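Side-chain contacts in GDP-6-deoxy-D-mannose reductase (Pseudomonas aeruginosa, PDB 6X3B), which probably reduces GDP-4-dehydro-6-deoxy-D-mannose with NADPH to GDP-rhamnose, a sugar donor for the O-antigen of lipopolysaccharide: residues S230-L235 / Y245-G250; R256-L261 / Q308-I313; G103-L108 / L163-T168. One frame throughout, in Å; residues are numbered along the deposited sequence. Where two conformers were deposited one is given.

Interaction 1 of 3, residues S230-L235 / Y245-G250; sequences SAYLRL and YNVCSG
Leu235 N donates to Ala231 O over 2.9 Å, a helical bond that sets both side chains one turn apart against strand 244-247. Helix 225-238 is the crossover of a beta-alpha-beta unit in the Rossmann-type sheet: it links strand 219-224 to strand 244-247, both parallel to strand 172-182, and the short helix segment runs back at 155° to the strand. The contact itself is wholly apolar. Leu235 CD2 sits over one face of the Tyr245 ring, 3.7 Å from its centroid and 19° off the normal, a CH-pi contact in which the two side chains pass in opposite directions. At the far end of the phenol, Tyr245 OH accepts a hydrogen bond from Glu240 N, which probably helps to fix the ring. Leu235 also packs on Leu294 of helix 292-298. Val247 faces the helix with CG1 anti to its backbone N (chi1 177°), which puts both methyls on the helix side: both lie near Ala231 CB, and CG2 reaches on to Tyr232. CG2 meets the edge of the Tyr232 ring, 4.1 Å from Tyr232 CE1; the Tyr232 side chain comes about 5 Å from the bound NADPH at its nearest atom. Val247 CG1 presses on Ala231 CB at 3.5 Å.

Interaction 2 of 3, residues R256-L261 / Q308-I313; sequences RELIEL and QSLRAI
Leu310 projects a single methyl, CD1, between Leu258 and Leu261, which stand one turn apart on helix 255-266. Its CG lies anti to the carbonyl carbon (chi1 -66°) and its chain is then extended (chi2 176°), which carries CD1 forward to the other helix. Leu261 has the other kind of rotamer, with CG anti to the backbone N (chi1 -176°), and its side chain runs at a slant across that of Leu310. Leu310 CD1 is 3.6 Å from Leu261 CD2, with CG and CB of Leu261 only slightly farther. Leu258 repeats the torsions of Leu310 but stands at about a right angle to it, touching more lightly, CD2 to Leu310 CD1 at 4.1 Å. The same methyl also rests 3.9 Å from the carbonyl oxygen Leu258 O, so backbone forms part of its seat. Leu262 and Ile265 also touch Leu310, completing a four-residue hole with Leu258 and Leu261 into which it fits as a knob. Ile192 of helix 191-203 packs on both Leu258 and Leu310, adding a third helix to the cluster. Behind helix 255-266, Ile259 faces Ile272 of strand 271-274, while on helix 306-320 Ser309 OG is hydrogen-bonded to Asp224 of strand 219-224.

Interaction 3 of 3, residues G103-L108 / L163-T168; sequences GTLNLL and LQWGIT
The indole of Trp165 takes Leu108 over one face: Leu108 CB stands 3.7 Å from the centroid of the six-membered ring and only 5° off its normal, a nearly vertical CH-pi contact. The helices that carry them, 93-114 and 150-169, belong to the Rossmann-type domain, and here they pack against each other beside strand 119-123, whose Phe120 touches Leu108. The Leu108 side chain slides along the indole in the opposite direction to Trp165. With its CG anti to the carbonyl carbon (chi1 -69°), it continues from the six-membered ring to the pyrrole part, where Leu108 CD1 lies 3.9 Å from Trp165 CG. Leu105, almost one turn earlier, approaches obliquely and crosses the tryptophan at about a right angle; its CD1 lies 3.9 Å from Trp165 CZ2 and 4.0 Å from Trp165 NE1. A second tryptophan, Trp171, meets the Trp165 ring with the planes at about 55°. The other subunit is close by: Ala94 of that subunit packs on Leu105, and its Arg148 on Gln164, Ile167 and Thr168, consistent with the helix-mediated dimers of extended short-chain dehydrogenases. Backbone joins the contact too, with Leu108 O 3.6 Å from Trp165 CZ3.

In the fold
All three contacts are buried and apolar, with no hydrogen bond across any of them, yet they join six different elements. Interaction 1 is the most central, its centre about 10 Å from the centre of the chain, and fastens a helix to a strand close to NADPH. Interactions 2 and 3 pair helix with helix, lie on opposite sides of the chain's centre and have their own centres about 38 Å apart. Their chemistry differs: only leucine side chains in interaction 2, with a backbone carbonyl beside them, aromatic faces meeting leucine in interactions 1 and 3. Only interaction 3 has the second subunit alongside. In sequence the order is 3, 1, 2, without interleaving, and no contact touches another.

Interaction 1 of 3, residues S230-L235 / Y245-G250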
ATOM      1  N   SER A 230     -17.308   2.758  19.079  1.00 21.52           N
ATOM      2  CA  SER A 230     -18.177   1.603  19.252  1.00 23.49           C
ATOM      3  C   SER A 230     -18.054   0.665  18.061  1.00 24.18           C
ATOM      4  O   SER A 230     -18.116  -0.561  18.211  1.00 21.35           O
ATOM      5  CB  SER A 230     -19.617   2.073  19.447  1.00 25.22           C
ATOM      6  OG  SER A 230     -20.529   1.009  19.253  1.00 41.83           O
ATOM      7  N   ALA A 231     -17.829   1.232  16.877  1.00 18.98           N
ATOM      8  CA  ALA A 231     -17.569   0.413  15.701  1.00 16.44           C
ATOM      9  C   ALA A 231     -16.298  -0.402  15.865  1.00 16.75           C
ATOM     10  O   ALA A 231     -16.265  -1.565  15.468  1.00 17.81           O
ATOM     11  CB  ALA A 231     -17.489   1.304  14.453  1.00 16.64           C
ATOM     12  N   TYR A 232     -15.225   0.190  16.437  1.00 17.70           N
ATOM     13  CA  TYR A 232     -13.974  -0.565  16.592  1.00 17.34           C
ATOM     14  C   TYR A 232     -14.151  -1.735  17.549  1.00 16.84           C
ATOM     15  O   TYR A 232     -13.634  -2.838  17.310  1.00 18.21           O
ATOM     16  CB  TYR A 232     -12.832   0.329  17.108  1.00 16.18           C
ATOM     17  CG  TYR A 232     -12.417   1.459  16.191  1.00 16.81           C
ATOM     18  CD1 TYR A 232     -12.865   1.526  14.869  1.00 18.65           C
ATOM     19  CD2 TYR A 232     -11.584   2.469  16.663  1.00 17.14           C
ATOM     20  CE1 TYR A 232     -12.497   2.591  14.037  1.00 17.50           C
ATOM     21  CE2 TYR A 232     -11.194   3.531  15.855  1.00 18.14           C
ATOM     22  CZ  TYR A 232     -11.649   3.593  14.540  1.00 16.87           C
ATOM     23  OH  TYR A 232     -11.279   4.637  13.713  1.00 15.63           O
ATOM     24  N   LEU A 233     -14.855  -1.507  18.658  1.00 19.43           N
ATOM     25  CA  LEU A 233     -15.059  -2.591  19.625  1.00 15.28           C
ATOM     26  C   LEU A 233     -15.948  -3.693  19.051  1.00 20.15           C
ATOM     27  O   LEU A 233     -15.741  -4.884  19.340  1.00 21.03           O
ATOM     28  CB  LEU A 233     -15.659  -2.025  20.912  1.00 22.24           C
ATOM     29  CG  LEU A 233     -14.741  -1.057  21.685  1.00 24.05           C
ATOM     30  CD1 LEU A 233     -15.467  -0.516  22.921  1.00 25.27           C
ATOM     31  CD2 LEU A 233     -13.412  -1.727  22.083  1.00 22.43           C
ATOM     32  N   ARG A 234     -16.958  -3.322  18.261  1.00 20.68           N
ATOM     33  CA  ARG A 234     -17.801  -4.351  17.634  1.00 23.69           C
ATOM     34  C   ARG A 234     -17.044  -5.111  16.550  1.00 21.13           C
ATOM     35  O   ARG A 234     -17.300  -6.306  16.325  1.00 20.78           O
ATOM     36  CB  ARG A 234     -19.063  -3.717  17.063  1.00 23.76           C
ATOM     37  CG  ARG A 234     -19.941  -3.089  18.141  1.00 33.15           C
ATOM     38  CD  ARG A 234     -21.344  -2.870  17.650  1.00 38.09           C
ATOM     39  NE  ARG A 234     -22.088  -4.113  17.689  1.00 35.15           N
ATOM     40  CZ  ARG A 234     -22.763  -4.543  18.748  1.00 44.32           C
ATOM     41  NH1 ARG A 234     -22.788  -3.815  19.855  1.00 48.37           N
ATOM     42  NH2 ARG A 234     -23.402  -5.706  18.697  1.00 39.40           N
ATOM     43  N   LEU A 235     -16.086  -4.449  15.899  1.00 15.09           N
ATOM     44  CA  LEU A 235     -15.215  -5.158  14.972  1.00 18.66           C
ATOM     45  C   LEU A 235     -14.363  -6.188  15.704  1.00 18.11           C
ATOM     46  O   LEU A 235     -14.211  -7.327  15.232  1.00 18.47           O
ATOM     47  CB  LEU A 235     -14.344  -4.160  14.207  1.00 13.93           C
ATOM     48  CG  LEU A 235     -15.057  -3.483  13.040  1.00 16.08           C
ATOM     49  CD1 LEU A 235     -14.184  -2.363  12.446  1.00 17.55           C
ATOM     50  CD2 LEU A 235     -15.418  -4.520  11.989  1.00 17.26           C
ATOM     51  N   TYR A 245     -13.152  -2.750   6.631  1.00 16.00           N
ATOM     52  CA  TYR A 245     -14.469  -2.169   6.885  1.00 15.88           C
ATOM     53  C   TYR A 245     -14.401  -0.651   6.888  1.00 20.43           C
ATOM     54  O   TYR A 245     -13.588  -0.080   7.625  1.00 21.00           O
ATOM     55  CB  TYR A 245     -15.022  -2.631   8.239  1.00 15.94           C
ATOM     56  CG  TYR A 245     -15.186  -4.113   8.334  1.00 18.69           C
ATOM     57  CD1 TYR A 245     -14.140  -4.924   8.749  1.00 18.01           C
ATOM     58  CD2 TYR A 245     -16.395  -4.706   7.999  1.00 20.38           C
ATOM     59  CE1 TYR A 245     -14.293  -6.297   8.829  1.00 16.35           C
ATOM     60  CE2 TYR A 245     -16.563  -6.065   8.069  1.00 20.11           C
ATOM     61  CZ  TYR A 245     -15.522  -6.852   8.488  1.00 22.41           C
ATOM     62  OH  TYR A 245     -15.737  -8.195   8.560  1.00 23.28           O
ATOM     63  N   ASN A 246     -15.259  -0.004   6.089  1.00 18.85           N
ATOM     64  CA  ASN A 246     -15.525   1.420   6.283  1.00 18.64           C
ATOM     65  C   ASN A 246     -16.224   1.635   7.621  1.00 20.43           C
ATOM     66  O   ASN A 246     -17.114   0.872   7.995  1.00 18.51           O
ATOM     67  CB  ASN A 246     -16.432   1.974   5.192  1.00 19.28           C
ATOM     68  CG  ASN A 246     -15.761   2.037   3.832  1.00 19.33           C
ATOM     69  OD1 ASN A 246     -14.524   2.019   3.717  1.00 19.67           O
ATOM     70  ND2 ASN A 246     -16.579   2.134   2.796  1.00 21.77           N
ATOM     71  N   VAL A 247     -15.843   2.696   8.319  1.00 17.55           N
ATOM     72  CA  VAL A 247     -16.556   3.139   9.518  1.00 20.50           C
ATOM     73  C   VAL A 247     -17.051   4.550   9.213  1.00 21.13           C
ATOM     74  O   VAL A 247     -16.269   5.508   9.200  1.00 20.33           O
ATOM     75  CB  VAL A 247     -15.678   3.091  10.775  1.00 19.86           C
ATOM     76  CG1 VAL A 247     -16.461   3.638  12.002  1.00 19.35           C
ATOM     77  CG2 VAL A 247     -15.177   1.637  11.051  1.00 17.77           C
ATOM     78  N   CYS A 248     -18.353   4.684   8.948  1.00 18.21           N
ATOM     79  CA  CYS A 248     -18.920   5.933   8.455  1.00 21.94           C
ATOM     80  C   CYS A 248     -20.416   5.946   8.746  1.00 23.84           C
ATOM     81  O   CYS A 248     -21.012   4.931   9.118  1.00 24.70           O
ATOM     82  CB  CYS A 248     -18.648   6.107   6.949  1.00 21.81           C
ATOM     83  SG  CYS A 248     -19.191   4.663   5.968  1.00 24.30           S
ATOM     84  N   SER A 249     -21.017   7.121   8.578  0.92 25.17           N
ATOM     85  CA  SER A 249     -22.442   7.291   8.836  0.92 26.58           C
ATOM     86  C   SER A 249     -23.314   6.957   7.630  0.92 27.12           C
ATOM     87  O   SER A 249     -24.499   6.654   7.800  0.92 24.62           O
ATOM     88  CB  SER A 249     -22.733   8.738   9.256  0.92 26.90           C
ATOM     89  OG  SER A 249     -22.699   9.581   8.107  0.92 23.12           O
ATOM     90  N   GLY A 250     -22.769   7.024   6.416  1.00 25.24           N
ATOM     91  CA  GLY A 250     -23.616   6.892   5.250  1.00 27.47           C
ATOM     92  C   GLY A 250     -24.472   8.108   4.977  1.00 32.96           C
ATOM     93  O   GLY A 250     -25.356   8.048   4.120  1.00 34.98           O
TER

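Interaction 2 of 3, residues R256-L261 / Q308-I313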
ATOM      1  N   ARG A 256     -21.361  23.970   5.568  1.00 32.55           N
ATOM      2  CA  ARG A 256     -22.045  25.216   5.896  1.00 31.51           C
ATOM      3  C   ARG A 256     -23.236  24.977   6.817  1.00 33.13           C
ATOM      4  O   ARG A 256     -23.479  25.756   7.751  1.00 35.18           O
ATOM      5  CB  ARG A 256     -22.495  25.916   4.609  1.00 33.29           C
ATOM      6  CG  ARG A 256     -23.366  27.131   4.858  1.00 35.93           C
ATOM      7  CD  ARG A 256     -23.880  27.704   3.559  1.00 43.36           C
ATOM      8  NE  ARG A 256     -22.787  28.069   2.666  1.00 40.23           N
ATOM      9  CZ  ARG A 256     -22.073  29.188   2.761  1.00 47.42           C
ATOM     10  NH1 ARG A 256     -22.338  30.074   3.712  1.00 40.23           N
ATOM     11  NH2 ARG A 256     -21.096  29.427   1.895  1.00 44.94           N
ATOM     12  N   GLU A 257     -23.998  23.909   6.563  1.00 30.21           N
ATOM     13  CA  GLU A 257     -25.129  23.581   7.423  1.00 33.62           C
ATOM     14  C   GLU A 257     -24.672  23.170   8.816  1.00 29.45           C
ATOM     15  O   GLU A 257     -25.339  23.487   9.805  1.00 33.26           O
ATOM     16  CB  GLU A 257     -25.978  22.482   6.787  1.00 32.88           C
ATOM     17  CG  GLU A 257     -26.776  22.976   5.574  1.00 42.08           C
ATOM     18  CD  GLU A 257     -27.599  21.882   4.906  1.00 45.41           C
ATOM     19  OE1 GLU A 257     -27.776  20.805   5.512  1.00 46.78           O
ATOM     20  OE2 GLU A 257     -28.069  22.108   3.768  1.00 51.84           O
ATOM     21  N   LEU A 258     -23.538  22.470   8.925  1.00 26.79           N
ATOM     22  CA  LEU A 258     -23.001  22.180  10.252  1.00 26.67           C
ATOM     23  C   LEU A 258     -22.605  23.459  10.983  1.00 31.61           C
ATOM     24  O   LEU A 258     -22.875  23.602  12.181  1.00 25.65           O
ATOM     25  CB  LEU A 258     -21.807  21.236  10.151  1.00 25.45           C
ATOM     26  CG  LEU A 258     -22.130  19.852   9.611  1.00 27.42           C
ATOM     27  CD1 LEU A 258     -20.891  18.974   9.569  1.00 27.89           C
ATOM     28  CD2 LEU A 258     -23.177  19.248  10.517  1.00 26.73           C
ATOM     29  N   ILE A 259     -21.959  24.402  10.283  1.00 28.03           N
ATOM     30  CA  ILE A 259     -21.592  25.670  10.921  1.00 29.48           C
ATOM     31  C   ILE A 259     -22.836  26.415  11.391  1.00 30.34           C
ATOM     32  O   ILE A 259     -22.863  26.976  12.496  1.00 30.81           O
ATOM     33  CB  ILE A 259     -20.753  26.538   9.969  1.00 33.19           C
ATOM     34  CG1 ILE A 259     -19.356  25.951   9.793  1.00 33.95           C
ATOM     35  CG2 ILE A 259     -20.635  27.971  10.501  1.00 29.58           C
ATOM     36  CD1 ILE A 259     -18.594  26.594   8.623  1.00 33.24           C
ATOM     37  N   GLU A 260     -23.879  26.442  10.558  1.00 31.27           N
ATOM     38  CA  GLU A 260     -25.128  27.079  10.955  1.00 34.03           C
ATOM     39  C   GLU A 260     -25.734  26.402  12.182  1.00 33.28           C
ATOM     40  O   GLU A 260     -26.246  27.081  13.080  1.00 29.52           O
ATOM     41  CB  GLU A 260     -26.112  27.074   9.787  1.00 34.57           C
ATOM     42  CG  GLU A 260     -25.767  28.142   8.725  1.00 38.66           C
ATOM     43  CD  GLU A 260     -26.583  27.994   7.463  1.00 53.87           C
ATOM     44  OE1 GLU A 260     -27.442  28.869   7.189  1.00 64.72           O
ATOM     45  OE2 GLU A 260     -26.367  26.994   6.742  1.00 57.03           O
ATOM     46  N   LEU A 261     -25.680  25.065  12.243  1.00 29.55           N
ATOM     47  CA  LEU A 261     -26.209  24.366  13.411  1.00 29.00           C
ATOM     48  C   LEU A 261     -25.376  24.654  14.656  1.00 25.15           C
ATOM     49  O   LEU A 261     -25.923  24.757  15.759  1.00 32.08           O
ATOM     50  CB  LEU A 261     -26.292  22.860  13.140  1.00 28.75           C
ATOM     51  CG  LEU A 261     -26.911  21.983  14.239  1.00 31.14           C
ATOM     52  CD1 LEU A 261     -28.302  22.484  14.599  1.00 31.67           C
ATOM     53  CD2 LEU A 261     -26.976  20.509  13.797  1.00 28.31           C
ATOM     54  N   GLN A 308     -26.235  16.449  18.929  1.00 26.76           N
ATOM     55  CA  GLN A 308     -25.533  16.126  20.169  1.00 24.20           C
ATOM     56  C   GLN A 308     -24.019  16.232  19.990  1.00 28.76           C
ATOM     57  O   GLN A 308     -23.315  16.715  20.890  1.00 21.02           O
ATOM     58  CB  GLN A 308     -25.913  14.733  20.681  1.00 27.93           C
ATOM     59  CG  GLN A 308     -25.112  14.356  21.913  1.00 31.23           C
ATOM     60  CD  GLN A 308     -25.670  13.162  22.666  1.00 40.52           C
ATOM     61  OE1 GLN A 308     -26.687  12.582  22.282  1.00 34.36           O
ATOM     62  NE2 GLN A 308     -25.007  12.801  23.758  1.00 34.91           N
ATOM     63  N   SER A 309     -23.495  15.776  18.842  1.00 24.98           N
ATOM     64  CA  SER A 309     -22.054  15.847  18.609  1.00 22.24           C
ATOM     65  C   SER A 309     -21.565  17.284  18.610  1.00 22.01           C
ATOM     66  O   SER A 309     -20.501  17.586  19.155  1.00 22.03           O
ATOM     67  CB  SER A 309     -21.687  15.214  17.263  1.00 26.54           C
ATOM     68  OG  SER A 309     -21.925  13.827  17.273  1.00 31.42           O
ATOM     69  N   LEU A 310     -22.304  18.169  17.954  1.00 22.66           N
ATOM     70  CA  LEU A 310     -21.887  19.563  17.861  1.00 23.95           C
ATOM     71  C   LEU A 310     -22.020  20.275  19.207  1.00 26.45           C
ATOM     72  O   LEU A 310     -21.176  21.104  19.572  1.00 24.98           O
ATOM     73  CB  LEU A 310     -22.716  20.269  16.790  1.00 20.88           C
ATOM     74  CG  LEU A 310     -22.495  19.798  15.353  1.00 25.56           C
ATOM     75  CD1 LEU A 310     -23.452  20.505  14.411  1.00 26.58           C
ATOM     76  CD2 LEU A 310     -21.048  20.048  14.925  1.00 28.64           C
ATOM     77  N   ARG A 311     -23.088  19.986  19.950  1.00 24.89           N
ATOM     78  CA  ARG A 311     -23.212  20.576  21.278  1.00 21.97           C
ATOM     79  C   ARG A 311     -22.053  20.152  22.161  1.00 24.40           C
ATOM     80  O   ARG A 311     -21.495  20.965  22.911  1.00 27.31           O
ATOM     81  CB  ARG A 311     -24.542  20.171  21.916  1.00 25.34           C
ATOM     82  CG  ARG A 311     -24.871  20.965  23.184  1.00 24.49           C
ATOM     83  CD  ARG A 311     -26.283  20.686  23.653  1.00 24.19           C
ATOM     84  NE  ARG A 311     -26.561  19.257  23.618  1.00 35.17           N
ATOM     85  CZ  ARG A 311     -27.493  18.687  22.862  1.00 26.13           C
ATOM     86  NH1 ARG A 311     -28.268  19.430  22.088  1.00 31.77           N
ATOM     87  NH2 ARG A 311     -27.662  17.374  22.920  1.00 29.30           N
ATOM     88  N   ALA A 312     -21.652  18.885  22.055  1.00 24.17           N
ATOM     89  CA  ALA A 312     -20.572  18.373  22.887  1.00 24.51           C
ATOM     90  C   ALA A 312     -19.278  19.132  22.620  1.00 26.64           C
ATOM     91  O   ALA A 312     -18.579  19.525  23.565  1.00 28.52           O
ATOM     92  CB  ALA A 312     -20.411  16.859  22.661  1.00 23.25           C
ATOM     93  N   ILE A 313     -18.959  19.404  21.347  1.00 22.07           N
ATOM     94  CA  ILE A 313     -17.701  20.115  21.108  1.00 23.98           C
ATOM     95  C   ILE A 313     -17.801  21.585  21.520  1.00 25.35           C
ATOM     96  O   ILE A 313     -16.802  22.176  21.951  1.00 28.93           O
ATOM     97  CB  ILE A 313     -17.203  19.971  19.651  1.00 23.01           C
ATOM     98  CG1 ILE A 313     -18.178  20.568  18.636  1.00 26.40           C
ATOM     99  CG2 ILE A 313     -16.898  18.518  19.329  1.00 25.77           C
ATOM    100  CD1 ILE A 313     -17.610  20.586  17.198  1.00 27.84           C
TER

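Interaction 3 of 3, residues G103-L108 / L163-T168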
ATOM      1  N   GLY A 103       6.772   1.867  11.900  1.00 18.60           N
ATOM      2  CA  GLY A 103       6.331   1.777  13.285  1.00 19.11           C
ATOM      3  C   GLY A 103       5.316   0.663  13.488  1.00 22.17           C
ATOM      4  O   GLY A 103       5.357  -0.060  14.488  1.00 19.96           O
ATOM      5  N   THR A 104       4.398   0.507  12.538  1.00 18.43           N
ATOM      6  CA  THR A 104       3.456  -0.602  12.612  1.00 21.36           C
ATOM      7  C   THR A 104       4.179  -1.940  12.517  1.00 16.53           C
ATOM      8  O   THR A 104       3.877  -2.881  13.267  1.00 16.65           O
ATOM      9  CB  THR A 104       2.414  -0.445  11.515  1.00 18.41           C
ATOM     10  OG1 THR A 104       1.649   0.733  11.803  1.00 18.55           O
ATOM     11  CG2 THR A 104       1.494  -1.685  11.450  1.00 14.88           C
ATOM     12  N   LEU A 105       5.177  -2.027  11.638  1.00 20.26           N
ATOM     13  CA  LEU A 105       5.960  -3.251  11.546  1.00 18.15           C
ATOM     14  C   LEU A 105       6.695  -3.535  12.847  1.00 22.49           C
ATOM     15  O   LEU A 105       6.740  -4.685  13.305  1.00 17.42           O
ATOM     16  CB  LEU A 105       6.954  -3.164  10.394  1.00 16.89           C
ATOM     17  CG  LEU A 105       7.950  -4.331  10.358  1.00 20.82           C
ATOM     18  CD1 LEU A 105       7.271  -5.686  10.000  1.00 23.09           C
ATOM     19  CD2 LEU A 105       9.086  -4.027   9.400  1.00 24.46           C
ATOM     20  N   ASN A 106       7.300  -2.504  13.457  1.00 21.29           N
ATOM     21  CA  ASN A 106       7.982  -2.746  14.723  1.00 17.75           C
ATOM     22  C   ASN A 106       7.007  -3.253  15.774  1.00 17.77           C
ATOM     23  O   ASN A 106       7.324  -4.181  16.528  1.00 20.42           O
ATOM     24  CB  ASN A 106       8.690  -1.476  15.215  1.00 18.76           C
ATOM     25  CG  ASN A 106       9.862  -1.095  14.348  1.00 27.11           C
ATOM     26  OD1 ASN A 106      10.447  -1.946  13.667  1.00 22.21           O
ATOM     27  ND2 ASN A 106      10.225   0.189  14.369  1.00 20.52           N
ATOM     28  N   LEU A 107       5.818  -2.656  15.845  1.00 19.45           N
ATOM     29  CA  LEU A 107       4.803  -3.145  16.781  1.00 19.26           C
ATOM     30  C   LEU A 107       4.442  -4.604  16.504  1.00 18.41           C
ATOM     31  O   LEU A 107       4.364  -5.425  17.424  1.00 18.79           O
ATOM     32  CB  LEU A 107       3.564  -2.265  16.694  1.00 17.83           C
ATOM     33  CG  LEU A 107       2.349  -2.743  17.477  1.00 16.90           C
ATOM     34  CD1 LEU A 107       2.657  -2.702  18.981  1.00 19.73           C
ATOM     35  CD2 LEU A 107       1.189  -1.828  17.112  1.00 14.38           C
ATOM     36  N   LEU A 108       4.189  -4.941  15.236  1.00 14.19           N
ATOM     37  CA  LEU A 108       3.826  -6.316  14.898  1.00 15.76           C
ATOM     38  C   LEU A 108       4.923  -7.290  15.315  1.00 17.97           C
ATOM     39  O   LEU A 108       4.647  -8.320  15.940  1.00 17.61           O
ATOM     40  CB  LEU A 108       3.550  -6.404  13.394  1.00 15.58           C
ATOM     41  CG  LEU A 108       2.274  -5.675  12.943  1.00 17.36           C
ATOM     42  CD1 LEU A 108       2.252  -5.533  11.402  1.00 17.34           C
ATOM     43  CD2 LEU A 108       1.025  -6.434  13.435  1.00 20.63           C
ATOM     44  N   LEU A 163      -2.510  -6.848   6.895  1.00 19.07           N
ATOM     45  CA  LEU A 163      -3.243  -7.969   6.324  1.00 20.75           C
ATOM     46  C   LEU A 163      -2.302  -9.063   5.859  1.00 20.99           C
ATOM     47  O   LEU A 163      -2.645 -10.251   5.952  1.00 20.27           O
ATOM     48  CB  LEU A 163      -4.127  -7.491   5.176  1.00 18.96           C
ATOM     49  CG  LEU A 163      -5.294  -6.600   5.595  1.00 18.06           C
ATOM     50  CD1 LEU A 163      -5.890  -5.895   4.394  1.00 20.18           C
ATOM     51  CD2 LEU A 163      -6.362  -7.414   6.363  1.00 19.78           C
ATOM     52  N   GLN A 164      -1.118  -8.689   5.366  1.00 17.79           N
ATOM     53  CA  GLN A 164      -0.098  -9.681   5.034  1.00 17.34           C
ATOM     54  C   GLN A 164       0.338 -10.452   6.269  1.00 19.55           C
ATOM     55  O   GLN A 164       0.532 -11.677   6.205  1.00 19.73           O
ATOM     56  CB  GLN A 164       1.108  -9.013   4.376  1.00 21.51           C
ATOM     57  CG  GLN A 164       2.240  -9.959   3.986  1.00 18.12           C
ATOM     58  CD  GLN A 164       3.416  -9.911   4.947  1.00 18.31           C
ATOM     59  OE1 GLN A 164       3.769 -10.923   5.571  1.00 25.25           O
ATOM     60  NE2 GLN A 164       4.018  -8.736   5.091  1.00 18.99           N
ATOM     61  N   TRP A 165       0.472  -9.757   7.409  1.00 17.96           N
ATOM     62  CA  TRP A 165       0.798 -10.432   8.660  1.00 16.46           C
ATOM     63  C   TRP A 165      -0.293 -11.413   9.052  1.00 22.41           C
ATOM     64  O   TRP A 165      -0.008 -12.493   9.581  1.00 24.01           O
ATOM     65  CB  TRP A 165       1.024  -9.410   9.782  1.00 17.29           C
ATOM     66  CG  TRP A 165       2.438  -9.082   9.824  1.00 19.57           C
ATOM     67  CD1 TRP A 165       3.164  -8.468   8.830  1.00 21.66           C
ATOM     68  CD2 TRP A 165       3.363  -9.420  10.853  1.00 19.67           C
ATOM     69  NE1 TRP A 165       4.485  -8.371   9.204  1.00 23.87           N
ATOM     70  CE2 TRP A 165       4.635  -8.953  10.440  1.00 19.59           C
ATOM     71  CE3 TRP A 165       3.243 -10.057  12.099  1.00 18.86           C
ATOM     72  CZ2 TRP A 165       5.774  -9.095  11.233  1.00 23.02           C
ATOM     73  CZ3 TRP A 165       4.376 -10.206  12.880  1.00 18.89           C
ATOM     74  CH2 TRP A 165       5.621  -9.737  12.450  1.00 20.86           C
ATOM     75  N   GLY A 166      -1.550 -11.051   8.818  1.00 18.59           N
ATOM     76  CA  GLY A 166      -2.625 -11.974   9.126  1.00 20.59           C
ATOM     77  C   GLY A 166      -2.549 -13.227   8.278  1.00 25.65           C
ATOM     78  O   GLY A 166      -2.807 -14.330   8.758  1.00 24.37           O
ATOM     79  N   ILE A 167      -2.191 -13.069   7.004  1.00 21.53           N
ATOM     80  CA  ILE A 167      -2.008 -14.218   6.124  1.00 21.64           C
ATOM     81  C   ILE A 167      -0.818 -15.049   6.572  1.00 22.36           C
ATOM     82  O   ILE A 167      -0.923 -16.269   6.711  1.00 24.63           O
ATOM     83  CB  ILE A 167      -1.847 -13.753   4.665  1.00 22.07           C
ATOM     84  CG1 ILE A 167      -3.157 -13.163   4.156  1.00 21.12           C
ATOM     85  CG2 ILE A 167      -1.336 -14.911   3.760  1.00 27.06           C
ATOM     86  CD1 ILE A 167      -3.009 -12.372   2.870  1.00 25.09           C
ATOM     87  N   THR A 168       0.318 -14.396   6.852  1.00 18.85           N
ATOM     88  CA  THR A 168       1.553 -15.124   7.143  1.00 21.84           C
ATOM     89  C   THR A 168       1.541 -15.723   8.546  1.00 29.92           C
ATOM     90  O   THR A 168       2.002 -16.855   8.752  1.00 25.00           O
ATOM     91  CB  THR A 168       2.759 -14.194   6.994  1.00 23.51           C
ATOM     92  OG1 THR A 168       2.848 -13.760   5.624  1.00 31.75           O
ATOM     93  CG2 THR A 168       4.040 -14.940   7.356  1.00 28.33           C
TER